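Local coordinates for capsular polysaccharide export system protein KpsC (Thermosulfurimonas dismutans, PDB 6MGB) that probably transfers Kdo from CMP-Kdo in beta(2,4) linkage while building the conserved glycolipid anchor of Gram-negative bacterial capsules, at residues R156-I162 against G194-K200; F251-M255 against L292-Y297. All blocks are in the same frame, centred on the assembly; numbering follows the deposited sequence. Where two conformers were deposited one is given.

Interaction 1. Residues R156-I162 against G194-K200; sequences RERVLLI and GAEIYVK. With C5P (cytidine-5'-monophosphate), chain D.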
loop_
_atom_site.group_PDB
_atom_site.type_symbol
_atom_site.label_atom_id
_atom_site.label_comp_id
_atom_site.label_asym_id
_atom_site.label_seq_id
_atom_site.Cartn_x
_atom_site.Cartn_y
_atom_site.Cartn_z
ATOM N N ARG A 156 -3.188 5.525 -29.667
ATOM C CA ARG A 156 -1.735 5.572 -29.744
ATOM C C ARG A 156 -1.134 4.588 -28.747
ATOM O O ARG A 156 -1.522 4.566 -27.575
ATOM C CB ARG A 156 -1.240 6.991 -29.464
ATOM C CG ARG A 156 0.254 7.200 -29.658
ATOM C CD ARG A 156 0.671 7.002 -31.107
ATOM N NE ARG A 156 2.039 7.460 -31.347
ATOM C CZ ARG A 156 2.370 8.676 -31.779
ATOM N NH1 ARG A 156 1.434 9.585 -32.034
ATOM N NH2 ARG A 156 3.646 8.988 -31.958
ATOM N N GLU A 157 -0.193 3.770 -29.214
ATOM C CA GLU A 157 0.453 2.801 -28.338
ATOM C C GLU A 157 1.288 3.525 -27.289
ATOM O O GLU A 157 2.060 4.433 -27.614
ATOM C CB GLU A 157 1.332 1.849 -29.150
ATOM C CG GLU A 157 1.867 0.670 -28.350
ATOM C CD GLU A 157 2.919 -0.126 -29.102
ATOM O OE1 GLU A 157 3.151 0.166 -30.295
ATOM O OE2 GLU A 157 3.516 -1.042 -28.499
ATOM N N ARG A 158 1.133 3.122 -26.031
ATOM C CA ARG A 158 1.809 3.798 -24.932
ATOM C C ARG A 158 1.774 2.909 -23.697
ATOM O O ARG A 158 0.835 2.133 -23.501
ATOM C CB ARG A 158 1.152 5.149 -24.630
ATOM C CG ARG A 158 -0.335 5.030 -24.350
ATOM C CD ARG A 158 -0.971 6.350 -23.957
ATOM N NE ARG A 158 -2.421 6.203 -23.834
ATOM C CZ ARG A 158 -3.311 6.587 -24.746
ATOM N NH1 ARG A 158 -2.927 7.178 -25.872
ATOM N NH2 ARG A 158 -4.603 6.387 -24.525
ATOM N N VAL A 159 2.809 3.040 -22.863
ATOM C CA VAL A 159 2.900 2.324 -21.598
ATOM C C VAL A 159 3.190 3.332 -20.494
ATOM O O VAL A 159 3.627 4.457 -20.746
ATOM C CB VAL A 159 3.979 1.219 -21.623
ATOM C CG1 VAL A 159 3.726 0.257 -22.778
ATOM C CG2 VAL A 159 5.377 1.819 -21.726
ATOM N N LEU A 160 2.948 2.912 -19.254
ATOM C CA LEU A 160 3.096 3.776 -18.089
ATOM C C LEU A 160 4.095 3.167 -17.116
ATOM O O LEU A 160 3.982 1.989 -16.758
ATOM C CB LEU A 160 1.752 3.990 -17.385
ATOM C CG LEU A 160 1.783 4.952 -16.193
ATOM C CD1 LEU A 160 2.155 6.359 -16.640
ATOM C CD2 LEU A 160 0.445 4.957 -15.470
ATOM N N LEU A 161 5.066 3.973 -16.693
ATOM C CA LEU A 161 6.014 3.603 -15.650
ATOM C C LEU A 161 5.664 4.366 -14.379
ATOM O O LEU A 161 5.444 5.581 -14.423
ATOM C CB LEU A 161 7.454 3.913 -16.078
ATOM C CG LEU A 161 8.150 2.936 -17.034
ATOM C CD1 LEU A 161 7.271 2.557 -18.217
ATOM C CD2 LEU A 161 9.454 3.544 -17.522
ATOM N N ILE A 162 5.611 3.654 -13.257
ATOM C CA ILE A 162 5.249 4.236 -11.969
ATOM C C ILE A 162 6.531 4.572 -11.219
ATOM O O ILE A 162 7.373 3.698 -10.984
ATOM C CB ILE A 162 4.362 3.282 -11.152
ATOM C CG1 ILE A 162 3.068 2.980 -11.916
ATOM C CG2 ILE A 162 4.049 3.880 -9.777
ATOM C CD1 ILE A 162 2.201 1.915 -11.277
ATOM N N GLY A 194 7.688 0.613 -30.333
ATOM C CA GLY A 194 6.797 1.516 -31.030
ATOM C C GLY A 194 5.891 2.347 -30.152
ATOM O O GLY A 194 5.061 3.097 -30.676
ATOM N N ALA A 195 6.029 2.254 -28.834
ATOM C CA ALA A 195 5.105 2.885 -27.905
ATOM C C ALA A 195 5.670 4.192 -27.365
ATOM O O ALA A 195 6.885 4.382 -27.279
ATOM C CB ALA A 195 4.793 1.948 -26.736
ATOM N N GLU A 196 4.765 5.097 -27.003
ATOM C CA GLU A 196 5.132 6.260 -26.210
ATOM C C GLU A 196 5.348 5.835 -24.764
ATOM O O GLU A 196 4.647 4.958 -24.252
ATOM C CB GLU A 196 4.042 7.329 -26.284
ATOM C CG GLU A 196 3.788 7.855 -27.689
ATOM C CD GLU A 196 2.857 9.051 -27.707
ATOM O OE1 GLU A 196 1.840 9.030 -26.983
ATOM O OE2 GLU A 196 3.146 10.017 -28.446
ATOM N N ILE A 197 6.321 6.457 -24.108
ATOM C CA ILE A 197 6.702 6.105 -22.744
ATOM C C ILE A 197 6.299 7.254 -21.830
ATOM O O ILE A 197 6.745 8.392 -22.019
ATOM C CB ILE A 197 8.206 5.813 -22.631
ATOM C CG1 ILE A 197 8.620 4.718 -23.624
ATOM C CG2 ILE A 197 8.566 5.418 -21.203
ATOM C CD1 ILE A 197 7.833 3.424 -23.504
ATOM N N TYR A 198 5.458 6.954 -20.845
ATOM C CA TYR A 198 5.052 7.917 -19.832
ATOM C C TYR A 198 5.555 7.480 -18.463
ATOM O O TYR A 198 5.519 6.292 -18.127
ATOM C CB TYR A 198 3.529 8.073 -19.794
ATOM C CG TYR A 198 2.948 8.752 -21.012
ATOM C CD1 TYR A 198 2.661 8.030 -22.163
ATOM C CD2 TYR A 198 2.675 10.113 -21.008
ATOM C CE1 TYR A 198 2.126 8.647 -23.277
ATOM C CE2 TYR A 198 2.141 10.738 -22.118
ATOM C CZ TYR A 198 1.866 9.999 -23.249
ATOM O OH TYR A 198 1.335 10.615 -24.360
ATOM N N VAL A 199 6.023 8.450 -17.682
ATOM C CA VAL A 199 6.462 8.238 -16.308
ATOM C C VAL A 199 5.593 9.098 -15.404
ATOM O O VAL A 199 5.498 10.315 -15.606
ATOM C CB VAL A 199 7.951 8.589 -16.125
ATOM C CG1 VAL A 199 8.356 8.495 -14.656
ATOM C CG2 VAL A 199 8.824 7.684 -16.977
ATOM N N LYS A 200 4.972 8.475 -14.406
ATOM C CA LYS A 200 4.124 9.185 -13.453
ATOM C C LYS A 200 4.923 9.419 -12.176
ATOM O O LYS A 200 5.291 8.466 -11.481
ATOM C CB LYS A 200 2.841 8.410 -13.166
ATOM C CG LYS A 200 1.949 9.054 -12.104
ATOM C CD LYS A 200 1.718 10.535 -12.387
ATOM C CE LYS A 200 0.653 11.135 -11.484
ATOM N NZ LYS A 200 0.915 10.877 -10.043
HETATM O O3P C5P D . 3.105 2.668 -2.721
HETATM P P C5P D . 3.286 4.121 -3.097
HETATM O O1P C5P D . 4.287 4.211 -4.245
HETATM O O2P C5P D . 3.698 5.100 -2.016
HETATM O "O5'" C5P D . 1.881 4.591 -3.673
HETATM C "C5'" C5P D . 0.839 5.037 -2.818
HETATM C "C4'" C5P D . -0.330 5.544 -3.624
HETATM O "O4'" C5P D . 0.022 6.821 -4.217
HETATM C "C3'" C5P D . -0.729 4.677 -4.809
HETATM O "O3'" C5P D . -1.593 3.615 -4.442
HETATM C "C2'" C5P D . -1.373 5.676 -5.763
HETATM O "O2'" C5P D . -2.720 5.940 -5.398
HETATM C "C1'" C5P D . -0.536 6.930 -5.510
HETATM N N1 C5P D . 0.571 7.065 -6.486
HETATM C C2 C5P D . 0.450 8.005 -7.645
HETATM N N3 C5P D . 1.582 8.134 -8.630
HETATM C C4 C5P D . 2.803 7.351 -8.461
HETATM C C5 C5P D . 2.923 6.415 -7.307
HETATM C C6 C5P D . 1.792 6.288 -6.324
HETATM O O2 C5P D . -0.536 8.642 -7.787
HETATM N N4 C5P D . 3.899 7.474 -9.417
HETATM O O HOH W 1 3.368 5.384 -30.466
HETATM O O HOH W 2 6.157 -1.824 -29.441
#

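Interaction 2. Residues F251-M255 against L292-Y297; sequences FEGLM and LFAAAY. With C5P (cytidine-5'-monophosphate), chain D.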
loop_
_atom_site.group_PDB
_atom_site.type_symbol
_atom_site.label_atom_id
_atom_site.label_comp_id
_atom_site.label_asym_id
_atom_site.label_seq_id
_atom_site.Cartn_x
_atom_site.Cartn_y
_atom_site.Cartn_z
ATOM N N PHE A 251 -1.065 -2.275 -7.697
ATOM C CA PHE A 251 -2.273 -3.009 -7.336
ATOM C C PHE A 251 -3.522 -2.260 -7.779
ATOM O O PHE A 251 -4.507 -2.880 -8.194
ATOM C CB PHE A 251 -2.314 -3.264 -5.831
ATOM C CG PHE A 251 -3.439 -4.164 -5.412
ATOM C CD1 PHE A 251 -3.478 -5.481 -5.840
ATOM C CD2 PHE A 251 -4.459 -3.696 -4.599
ATOM C CE1 PHE A 251 -4.512 -6.317 -5.465
ATOM C CE2 PHE A 251 -5.497 -4.529 -4.219
ATOM C CZ PHE A 251 -5.522 -5.841 -4.653
ATOM N N GLU A 252 -3.503 -0.927 -7.697
ATOM C CA GLU A 252 -4.628 -0.150 -8.206
ATOM C C GLU A 252 -4.823 -0.391 -9.697
ATOM O O GLU A 252 -5.958 -0.446 -10.184
ATOM C CB GLU A 252 -4.412 1.334 -7.909
ATOM C CG GLU A 252 -4.480 1.648 -6.424
ATOM C CD GLU A 252 -4.223 3.105 -6.108
ATOM O OE1 GLU A 252 -3.813 3.857 -7.018
ATOM O OE2 GLU A 252 -4.434 3.498 -4.941
ATOM N N GLY A 253 -3.725 -0.554 -10.437
ATOM C CA GLY A 253 -3.838 -0.943 -11.833
ATOM C C GLY A 253 -4.363 -2.356 -11.999
ATOM O O GLY A 253 -5.196 -2.623 -12.871
ATOM N N LEU A 254 -3.889 -3.282 -11.162
ATOM C CA LEU A 254 -4.390 -4.653 -11.211
ATOM C C LEU A 254 -5.891 -4.695 -10.948
ATOM O O LEU A 254 -6.623 -5.452 -11.595
ATOM C CB LEU A 254 -3.640 -5.513 -10.191
ATOM C CG LEU A 254 -3.528 -7.016 -10.455
ATOM C CD1 LEU A 254 -2.696 -7.298 -11.695
ATOM C CD2 LEU A 254 -2.922 -7.708 -9.246
ATOM N N MET A 255 -6.367 -3.880 -10.003
ATOM C CA MET A 255 -7.794 -3.836 -9.702
ATOM C C MET A 255 -8.612 -3.389 -10.906
ATOM O O MET A 255 -9.798 -3.724 -11.007
ATOM C CB MET A 255 -8.043 -2.908 -8.513
ATOM C CG MET A 255 -7.539 -3.469 -7.188
ATOM S SD MET A 255 -7.396 -2.226 -5.886
ATOM C CE MET A 255 -9.074 -1.602 -5.820
ATOM N N LEU A 292 -7.444 -11.727 -3.887
ATOM C CA LEU A 292 -6.374 -10.860 -3.409
ATOM C C LEU A 292 -6.940 -9.561 -2.849
ATOM O O LEU A 292 -6.541 -9.106 -1.772
ATOM C CB LEU A 292 -5.397 -10.581 -4.552
ATOM C CG LEU A 292 -4.229 -9.633 -4.281
ATOM C CD1 LEU A 292 -3.468 -10.030 -3.030
ATOM C CD2 LEU A 292 -3.303 -9.625 -5.484
ATOM N N PHE A 293 -7.884 -8.956 -3.571
ATOM C CA PHE A 293 -8.508 -7.723 -3.103
ATOM C C PHE A 293 -9.254 -7.938 -1.791
ATOM O O PHE A 293 -9.177 -7.104 -0.881
ATOM C CB PHE A 293 -9.451 -7.189 -4.181
ATOM C CG PHE A 293 -10.312 -6.047 -3.727
ATOM C CD1 PHE A 293 -9.825 -4.752 -3.729
ATOM C CD2 PHE A 293 -11.613 -6.269 -3.305
ATOM C CE1 PHE A 293 -10.617 -3.702 -3.313
ATOM C CE2 PHE A 293 -12.410 -5.221 -2.890
ATOM C CZ PHE A 293 -11.913 -3.937 -2.892
ATOM N N ALA A 294 -9.984 -9.050 -1.672
ATOM C CA ALA A 294 -10.753 -9.308 -0.458
ATOM C C ALA A 294 -9.849 -9.354 0.768
ATOM O O ALA A 294 -10.129 -8.713 1.787
ATOM C CB ALA A 294 -11.530 -10.616 -0.602
ATOM N N ALA A 295 -8.755 -10.111 0.690
ATOM C CA ALA A 295 -7.840 -10.197 1.823
ATOM C C ALA A 295 -7.138 -8.866 2.070
ATOM O O ALA A 295 -7.045 -8.402 3.213
ATOM C CB ALA A 295 -6.814 -11.305 1.582
ATOM N N ALA A 296 -6.643 -8.231 1.006
ATOM C CA ALA A 296 -5.777 -7.069 1.175
ATOM C C ALA A 296 -6.559 -5.836 1.616
ATOM O O ALA A 296 -6.079 -5.058 2.448
ATOM C CB ALA A 296 -5.025 -6.783 -0.124
ATOM N N TYR A 297 -7.757 -5.629 1.066
ATOM C CA TYR A 297 -8.505 -4.403 1.322
ATOM C C TYR A 297 -9.646 -4.572 2.319
ATOM O O TYR A 297 -9.962 -3.620 3.038
ATOM C CB TYR A 297 -9.059 -3.837 0.006
ATOM C CG TYR A 297 -8.105 -2.902 -0.727
ATOM C CD1 TYR A 297 -6.789 -3.275 -0.982
ATOM C CD2 TYR A 297 -8.527 -1.654 -1.178
ATOM C CE1 TYR A 297 -5.921 -2.431 -1.652
ATOM C CE2 TYR A 297 -7.664 -0.804 -1.851
ATOM C CZ TYR A 297 -6.363 -1.198 -2.084
ATOM O OH TYR A 297 -5.493 -0.363 -2.750
HETATM O O3P C5P D . 3.105 2.668 -2.721
HETATM P P C5P D . 3.286 4.121 -3.097
HETATM O O1P C5P D . 4.287 4.211 -4.245
HETATM O O2P C5P D . 3.698 5.100 -2.016
HETATM O "O5'" C5P D . 1.881 4.591 -3.673
HETATM C "C5'" C5P D . 0.839 5.037 -2.818
HETATM C "C4'" C5P D . -0.330 5.544 -3.624
HETATM O "O4'" C5P D . 0.022 6.821 -4.217
HETATM C "C3'" C5P D . -0.729 4.677 -4.809
HETATM O "O3'" C5P D . -1.593 3.615 -4.442
HETATM C "C2'" C5P D . -1.373 5.676 -5.763
HETATM O "O2'" C5P D . -2.720 5.940 -5.398
HETATM C "C1'" C5P D . -0.536 6.930 -5.510
HETATM N N1 C5P D . 0.571 7.065 -6.486
HETATM C C2 C5P D . 0.450 8.005 -7.645
HETATM N N3 C5P D . 1.582 8.134 -8.630
HETATM C C4 C5P D . 2.803 7.351 -8.461
HETATM C C5 C5P D . 2.923 6.415 -7.307
HETATM C C6 C5P D . 1.792 6.288 -6.324
HETATM O O2 C5P D . -0.536 8.642 -7.787
HETATM N N4 C5P D . 3.899 7.474 -9.417
HETATM O O HOH W 3 -6.467 1.854 -3.681
#

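Interaction 1. Residues R156-I162 against G194-K200
The strands 158-162 and 196-200 run parallel, their axes 4.7 Å apart at 26°, and five hydrogen bonds fix the register that sets R158 beside E196 and I162 beside K200. E196 N to E157 O (2.9 Å), V159 N to E196 O (3.0 Å), Y198 N to V159 O (3.1 Å), L161 N to Y198 O (2.8 Å) and K200 N to L161 O (2.9 Å) pair the strands, which a beta-alpha-beta crossover containing helices 169-172 and 180-191 connects. V159, L161, I197 and V199 share one face, with V159 CG2 3.4 Å from I197 CD1; on the other, L160 CD1 lies 3.8 Å from Y198 CB. At the exposed start, a water joins R156 NE to G194 O. At the C-terminal end, CMP meets K200: NZ donates to N3 at 3.2 Å and, weakly, to O2 at 3.5 Å, while the ligand's N4 gives K200 O a weak bond of 2.7 Å. This donor-and-acceptor set is compatible with recognition of the cytosine edge.

Interaction 2. Residues F251-M255 against L292-Y297
Wide spacing sets this helix pair apart: the axes of the short segments come no closer than 11.9 Å, at 138° between their N-to-C directions, and no direct hydrogen bond crosses between them. Large side chains fill the gap. F251 buries the largest area of any residue here, 85 Å², with CE1 3.5 Å from L292 CD2, CZ 3.9 Å from F293 CA, and CE2 3.3 Å from Y297 CE1. Its ring and that of Y297 have centroids 5.4 Å apart and planes at 43°, an oblique pairing. M255 adds a Met-aromatic contact: SD sits 4.5 Å from the Y297 ring centroid and 26° off the ring normal, hence over the face, while its CE touches F293 CE1 at 3.6 Å. L254 CD2 meets L292 CD2 at 4.2 Å. In a GT-B glycosyltransferase the nucleotide is held by one Rossmann-like domain; here helix 248-255, following strand 241-244, belongs to that domain, and helix 289-299 leads on to strand 302-305 in the sheet of the other. The packing therefore lies along the passage between domains. Helix 120-135 also flanks the contact, through I133 against both M255 and F293. One polar route bridges the two helices: a water lies 2.9 Å from E252 OE2, to which it donates, and 2.6 Å from Y297 OH. The same glutamate holds the ribose of CMP, accepting from O2' at OE1 (2.9 Å) and, weakly, from O3' at OE2 (2.9 Å).

From the N terminus, the chain builds most of the seven-stranded mixed sheet before reaching 156-162, the start of interaction 1. That contact closes a 31-residue connection, about half helical, inside the six-stranded parallel sheet. The chain then runs through strands 224-226 and 241-244 to helix 248-255, where interaction 2 opens; this closes across 36 residues, including strands 259-262 and 275-276, as the chain heads back toward the first sheet. The loops lie in series, neither nested nor crossed. Although the contact centres are 23 Å apart and nearest atoms about 6 Å, without touching, both meet CMP: interaction 1 at the base, interaction 2 at the ribose.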